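PDB 1HPI: HIGH potential IRON sulfur protein from Ectothiorhodospira shaposhnikovii, which carries electrons through a high-potential 4Fe-4S cluster in the anaerobic electron transport of purple photosynthetic bacteria. Local coordinates for residues A[1-5]-A[54-59]; A[14-20]-A[60-66]. One frame throughout, in Å; residues are numbered along the deposited sequence.

Contact 1: residues A[1-5]-A[54-59]; sequences MERLS and FPGKLV
The chain's first residues form a parallel strand pair with a segment about fifty residues later: E2 runs beside K57 and R3 beside L58, with CA-CA distances of 5.0 Å for E2–K57 and 4.4 Å for R3–L58. Three backbone hydrogen bonds hold the register: E2 N donates to G56 O (3.2 Å), L58 N to E2 O (2.9 Å) and L4 N to L58 O (2.9 Å). A type II turn from F54 to K57, closed by K57 N to F54 O at 3.1 Å, precedes the paired residues, with G56 taking positive phi (78°). E2 (chi1 p) and K57 (chi1 m, chi2 m) share one sheet face, where E2 OE2 and K57 NZ form a salt bridge at 3.5 Å; a water accepts from K57 NZ (2.8 Å) and donates to R3 O (2.6 Å). R3 and L58 lie on the other face, and M1 SD reaches L58 CD2 at 3.8 Å. L4 (t, p) packs inward: its CD2 sits 3.8 Å from the F54 ring centroid, a CH-pi contact over the face, and 4.0 Å from V59 CG1. F54 itself touches the cluster. The pairing forms one edge of the small mixed sheet 2-3/57-60/48-50 of the HiPIP fold, beside the apolar wall of its cluster pocket.

Contact 2: residues A[14-20]-A[60-66]; sequences LEYRHDA and SANGWCT. With SF4 (iron/sulfur cluster), chain B.
S60 begins the second segment: its N donates to Y16 OH (2.9 Å) and its OG to H18 O (2.7 Å), while Y16 OH is also hydrogen-bonded to H18 ND1 (2.8 Å). A type I turn, S60 to G63, follows; S60 OG accepts from N62 N (3.2 Å), an ST turn, and A20 N donates a hydrogen bond to N62 O (2.9 Å). At G63 a CB would clash with R17 O. W64 then makes a single antiparallel, hydrogen-bonded bridge with R17: R17 N to W64 O 3.0 Å, W64 N to R17 O 3.1 Å. C65 (chi1 p), with C34, C37 and C51 one of the four cysteines holding the HiPIP [4Fe-4S] cluster, binds FE4 through SG at 2.2 Å; Y16 (chi1 t) lies against the cluster, CD1 3.8 Å from S2. T66 N donates to L14 O (2.9 Å), ending the pairing. Thus 14-20, leaving helix 9-13 through a Schellman motif at E15, lines up with the loop after strand 57-60.

How the contacts relate
Starting at the N terminus, residues 1-5 pair with 54-59, so contact 1 closes a loop that takes in helix 9-13, the segment 14-20 and strand 48-50. Contact 2 begins within that loop, at 14-20, but is completed by 60-66 beyond it; the two therefore cross rather than nest. Strand 57-60 runs directly from one into the other. Their centres lie about 12 Å apart, yet they touch: L4 CD2 packs on Y16 CD2 at 3.6 Å, and F54 CZ on L14 CD1 at 3.7 Å. Together they tie the N-terminal strand and the chain following helix 9-13 to the C-terminal part of the fold, with F54, Y16, W64 and C65 all contributing to the cluster pocket.

Contact 1: residues A[1-5]-A[54-59]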
loop_
_atom_site.group_PDB
_atom_site.type_symbol
_atom_site.label_atom_id
_atom_site.label_comp_id
_atom_site.label_asym_id
_atom_site.label_seq_id
_atom_site.Cartn_x
_atom_site.Cartn_y
_atom_site.Cartn_z
ATOM N N MET A 1 -6.765 -11.094 -10.673
ATOM C CA MET A 1 -6.515 -10.025 -9.728
ATOM C C MET A 1 -6.869 -10.550 -8.340
ATOM O O MET A 1 -7.928 -11.152 -8.169
ATOM C CB MET A 1 -7.355 -8.813 -10.159
ATOM C CG MET A 1 -7.557 -7.759 -9.097
ATOM S SD MET A 1 -6.420 -6.367 -9.294
ATOM C CE MET A 1 -5.520 -6.803 -10.807
ATOM N N GLU A 2 -5.993 -10.370 -7.360
ATOM C CA GLU A 2 -6.283 -10.862 -6.023
ATOM C C GLU A 2 -5.547 -10.031 -4.988
ATOM O O GLU A 2 -4.638 -9.273 -5.313
ATOM C CB GLU A 2 -5.949 -12.359 -5.866
ATOM C CG GLU A 2 -4.438 -12.595 -6.030
ATOM C CD GLU A 2 -3.990 -14.016 -5.865
ATOM O OE1 GLU A 2 -4.973 -14.830 -5.578
ATOM O OE2 GLU A 2 -2.829 -14.361 -5.997
ATOM N N ARG A 3 -5.937 -10.181 -3.730
ATOM C CA ARG A 3 -5.291 -9.419 -2.680
ATOM C C ARG A 3 -3.818 -9.759 -2.500
ATOM O O ARG A 3 -3.436 -10.927 -2.487
ATOM C CB ARG A 3 -6.017 -9.624 -1.344
ATOM C CG ARG A 3 -7.406 -8.983 -1.265
ATOM C CD ARG A 3 -7.982 -8.996 0.149
ATOM N NE ARG A 3 -8.259 -10.373 0.508
ATOM C CZ ARG A 3 -7.722 -11.005 1.542
ATOM N NH1 ARG A 3 -6.878 -10.394 2.368
ATOM N NH2 ARG A 3 -8.056 -12.277 1.750
ATOM N N LEU A 4 -2.977 -8.736 -2.340
ATOM C CA LEU A 4 -1.550 -8.944 -2.116
ATOM C C LEU A 4 -1.349 -9.532 -0.716
ATOM O O LEU A 4 -2.072 -9.187 0.221
ATOM C CB LEU A 4 -0.909 -7.538 -2.056
ATOM C CG LEU A 4 0.600 -7.493 -1.813
ATOM C CD1 LEU A 4 1.345 -8.199 -2.945
ATOM C CD2 LEU A 4 1.037 -6.034 -1.726
ATOM N N SER A 5 -0.359 -10.397 -0.533
ATOM C CA SER A 5 -0.084 -10.963 0.774
ATOM C C SER A 5 1.153 -10.259 1.340
ATOM O O SER A 5 2.064 -9.915 0.601
ATOM C CB SER A 5 0.187 -12.460 0.679
ATOM O OG SER A 5 0.793 -12.911 1.876
ATOM N N PHE A 54 2.005 -2.692 -8.024
ATOM C CA PHE A 54 1.730 -4.100 -7.763
ATOM C C PHE A 54 0.708 -4.609 -8.759
ATOM O O PHE A 54 -0.446 -4.862 -8.432
ATOM C CB PHE A 54 1.121 -4.245 -6.354
ATOM C CG PHE A 54 2.145 -4.140 -5.251
ATOM C CD1 PHE A 54 3.039 -5.195 -5.074
ATOM C CD2 PHE A 54 2.237 -3.038 -4.398
ATOM C CE1 PHE A 54 4.007 -5.173 -4.071
ATOM C CE2 PHE A 54 3.197 -3.001 -3.385
ATOM C CZ PHE A 54 4.085 -4.066 -3.224
ATOM N N PRO A 55 1.113 -4.750 -10.007
ATOM C CA PRO A 55 0.210 -5.218 -11.039
ATOM C C PRO A 55 -0.452 -6.546 -10.699
ATOM O O PRO A 55 0.193 -7.473 -10.209
ATOM C CB PRO A 55 1.058 -5.381 -12.303
ATOM C CG PRO A 55 2.407 -4.753 -12.007
ATOM C CD PRO A 55 2.492 -4.548 -10.502
ATOM N N GLY A 56 -1.754 -6.628 -10.978
ATOM C CA GLY A 56 -2.519 -7.840 -10.729
ATOM C C GLY A 56 -2.924 -8.060 -9.287
ATOM O O GLY A 56 -3.472 -9.105 -8.945
ATOM N N LYS A 57 -2.658 -7.076 -8.436
ATOM C CA LYS A 57 -3.002 -7.221 -7.038
ATOM C C LYS A 57 -3.840 -6.095 -6.480
ATOM O O LYS A 57 -3.864 -5.003 -7.037
ATOM C CB LYS A 57 -1.779 -6.903 -6.208
ATOM C CG LYS A 57 -0.696 -7.933 -6.315
ATOM C CD LYS A 57 -1.260 -9.323 -6.289
ATOM C CE LYS A 57 -0.134 -10.315 -6.145
ATOM N NZ LYS A 57 -0.552 -11.685 -6.454
ATOM N N LEU A 58 -4.501 -6.396 -5.362
ATOM C CA LEU A 58 -5.325 -5.439 -4.641
ATOM C C LEU A 58 -4.559 -5.160 -3.350
ATOM O O LEU A 58 -4.118 -6.105 -2.686
ATOM C CB LEU A 58 -6.712 -5.963 -4.217
ATOM C CG LEU A 58 -7.647 -6.238 -5.386
ATOM C CD1 LEU A 58 -8.951 -6.822 -4.848
ATOM C CD2 LEU A 58 -7.927 -4.941 -6.132
ATOM N N VAL A 59 -4.388 -3.891 -2.981
ATOM C CA VAL A 59 -3.681 -3.564 -1.747
ATOM C C VAL A 59 -4.679 -2.987 -0.748
ATOM O O VAL A 59 -5.751 -2.523 -1.145
ATOM C CB VAL A 59 -2.498 -2.621 -1.942
ATOM C CG1 VAL A 59 -1.541 -3.240 -2.959
ATOM C CG2 VAL A 59 -2.975 -1.254 -2.409
HETATM O O HOH W 1 -1.553 -12.087 -3.871
#

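Contact 2: residues A[14-20]-A[60-66]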
loop_
_atom_site.group_PDB
_atom_site.type_symbol
_atom_site.label_atom_id
_atom_site.label_comp_id
_atom_site.label_asym_id
_atom_site.label_seq_id
_atom_site.Cartn_x
_atom_site.Cartn_y
_atom_site.Cartn_z
ATOM N N LEU A 14 9.068 -3.973 -0.895
ATOM C CA LEU A 14 8.628 -2.616 -0.634
ATOM C C LEU A 14 8.191 -2.418 0.815
ATOM O O LEU A 14 7.613 -1.398 1.162
ATOM C CB LEU A 14 7.503 -2.240 -1.602
ATOM C CG LEU A 14 8.044 -2.123 -3.023
ATOM C CD1 LEU A 14 6.917 -1.780 -3.987
ATOM C CD2 LEU A 14 9.144 -1.062 -3.085
ATOM N N GLU A 15 8.476 -3.403 1.661
ATOM C CA GLU A 15 8.119 -3.333 3.073
ATOM C C GLU A 15 6.663 -2.994 3.284
ATOM O O GLU A 15 6.275 -2.225 4.157
ATOM C CB GLU A 15 9.065 -2.377 3.806
ATOM C CG GLU A 15 10.463 -2.994 3.658
ATOM C CD GLU A 15 11.444 -2.409 4.606
ATOM O OE1 GLU A 15 11.152 -2.667 5.860
ATOM O OE2 GLU A 15 12.398 -1.755 4.229
ATOM N N TYR A 16 5.852 -3.597 2.444
ATOM C CA TYR A 16 4.428 -3.358 2.506
ATOM C C TYR A 16 3.729 -3.957 3.721
ATOM O O TYR A 16 4.043 -5.056 4.152
ATOM C CB TYR A 16 3.772 -3.913 1.223
ATOM C CG TYR A 16 2.258 -4.013 1.308
ATOM C CD1 TYR A 16 1.475 -2.921 0.936
ATOM C CD2 TYR A 16 1.619 -5.173 1.752
ATOM C CE1 TYR A 16 0.085 -2.979 1.006
ATOM C CE2 TYR A 16 0.228 -5.257 1.825
ATOM C CZ TYR A 16 -0.533 -4.146 1.455
ATOM O OH TYR A 16 -1.905 -4.195 1.524
ATOM N N ARG A 17 2.755 -3.231 4.264
ATOM C CA ARG A 17 1.957 -3.679 5.400
ATOM C C ARG A 17 0.493 -3.365 5.100
ATOM O O ARG A 17 0.199 -2.310 4.551
ATOM C CB ARG A 17 2.235 -2.968 6.711
ATOM C CG ARG A 17 3.632 -3.208 7.235
ATOM C CD ARG A 17 3.951 -4.665 7.534
ATOM N NE ARG A 17 5.394 -4.796 7.695
ATOM C CZ ARG A 17 6.196 -5.270 6.745
ATOM N NH1 ARG A 17 5.725 -5.679 5.575
ATOM N NH2 ARG A 17 7.504 -5.351 6.962
ATOM N N HIS A 18 -0.431 -4.252 5.461
ATOM C CA HIS A 18 -1.842 -3.980 5.218
ATOM C C HIS A 18 -2.362 -2.870 6.142
ATOM O O HIS A 18 -3.360 -2.208 5.838
ATOM C CB HIS A 18 -2.684 -5.212 5.564
ATOM C CG HIS A 18 -2.511 -6.382 4.666
ATOM N ND1 HIS A 18 -2.496 -6.248 3.289
ATOM C CD2 HIS A 18 -2.356 -7.696 4.974
ATOM C CE1 HIS A 18 -2.338 -7.478 2.800
ATOM N NE2 HIS A 18 -2.248 -8.368 3.780
ATOM N N ASP A 19 -1.697 -2.677 7.295
ATOM C CA ASP A 19 -2.067 -1.664 8.293
ATOM C C ASP A 19 -0.848 -0.788 8.571
ATOM O O ASP A 19 0.132 -1.220 9.180
ATOM C CB ASP A 19 -2.523 -2.363 9.596
ATOM C CG ASP A 19 -2.973 -1.490 10.745
ATOM O OD1 ASP A 19 -2.934 -0.201 10.526
ATOM O OD2 ASP A 19 -3.369 -1.960 11.791
ATOM N N ALA A 20 -0.925 0.448 8.096
ATOM C CA ALA A 20 0.138 1.432 8.233
ATOM C C ALA A 20 0.531 1.668 9.665
ATOM O O ALA A 20 1.682 1.950 9.972
ATOM C CB ALA A 20 -0.296 2.745 7.611
ATOM N N SER A 60 -4.329 -3.022 0.533
ATOM C CA SER A 60 -5.177 -2.500 1.586
ATOM C C SER A 60 -5.234 -0.973 1.580
ATOM O O SER A 60 -4.200 -0.304 1.591
ATOM C CB SER A 60 -4.613 -2.992 2.907
ATOM O OG SER A 60 -5.264 -2.325 3.971
ATOM N N ALA A 61 -6.434 -0.386 1.567
ATOM C CA ALA A 61 -6.539 1.068 1.574
ATOM C C ALA A 61 -5.867 1.673 2.815
ATOM O O ALA A 61 -5.429 2.827 2.842
ATOM C CB ALA A 61 -7.998 1.488 1.504
ATOM N N ASN A 62 -5.780 0.879 3.871
ATOM C CA ASN A 62 -5.159 1.374 5.090
ATOM C C ASN A 62 -3.698 0.986 5.219
ATOM O O ASN A 62 -3.116 1.179 6.286
ATOM C CB ASN A 62 -5.830 0.785 6.341
ATOM C CG ASN A 62 -7.322 0.943 6.299
ATOM O OD1 ASN A 62 -8.062 -0.048 6.269
ATOM N ND2 ASN A 62 -7.765 2.196 6.281
ATOM N N GLY A 63 -3.120 0.437 4.153
ATOM C CA GLY A 63 -1.727 -0.002 4.155
ATOM C C GLY A 63 -0.682 1.060 3.821
ATOM O O GLY A 63 -0.959 2.260 3.801
ATOM N N TRP A 64 0.537 0.589 3.558
ATOM C CA TRP A 64 1.648 1.467 3.236
ATOM C C TRP A 64 2.826 0.660 2.717
ATOM O O TRP A 64 2.951 -0.508 3.048
ATOM C CB TRP A 64 2.121 2.162 4.544
ATOM C CG TRP A 64 3.199 3.188 4.349
ATOM C CD1 TRP A 64 3.010 4.505 4.109
ATOM C CD2 TRP A 64 4.619 2.991 4.394
ATOM N NE1 TRP A 64 4.215 5.145 3.985
ATOM C CE2 TRP A 64 5.225 4.241 4.163
ATOM C CE3 TRP A 64 5.428 1.881 4.605
ATOM C CZ2 TRP A 64 6.617 4.394 4.142
ATOM C CZ3 TRP A 64 6.796 2.032 4.582
ATOM C CH2 TRP A 64 7.387 3.273 4.354
ATOM N N CYS A 65 3.693 1.279 1.932
ATOM C CA CYS A 65 4.885 0.641 1.410
ATOM C C CYS A 65 5.848 1.783 1.139
ATOM O O CYS A 65 5.444 2.954 1.133
ATOM C CB CYS A 65 4.706 -0.293 0.190
ATOM S SG CYS A 65 4.639 0.581 -1.395
ATOM N N THR A 66 7.112 1.450 0.917
ATOM C CA THR A 66 8.147 2.449 0.659
ATOM C C THR A 66 7.937 3.306 -0.583
ATOM O O THR A 66 8.545 4.376 -0.719
ATOM C CB THR A 66 9.569 1.848 0.698
ATOM O OG1 THR A 66 9.711 0.893 -0.343
ATOM C CG2 THR A 66 9.872 1.212 2.048
HETATM FE FE1 SF4 B . -0.000 1.544 -1.063
HETATM FE FE2 SF4 B . 1.123 3.567 -2.528
HETATM FE FE3 SF4 B . 0.745 1.081 -3.616
HETATM FE FE4 SF4 B . 2.602 1.428 -1.649
HETATM S S1 SF4 B . 2.600 2.395 -3.682
HETATM S S2 SF4 B . 1.105 -0.246 -1.793
HETATM S S3 SF4 B . 1.631 3.000 -0.419
HETATM S S4 SF4 B . -0.860 2.487 -2.870
#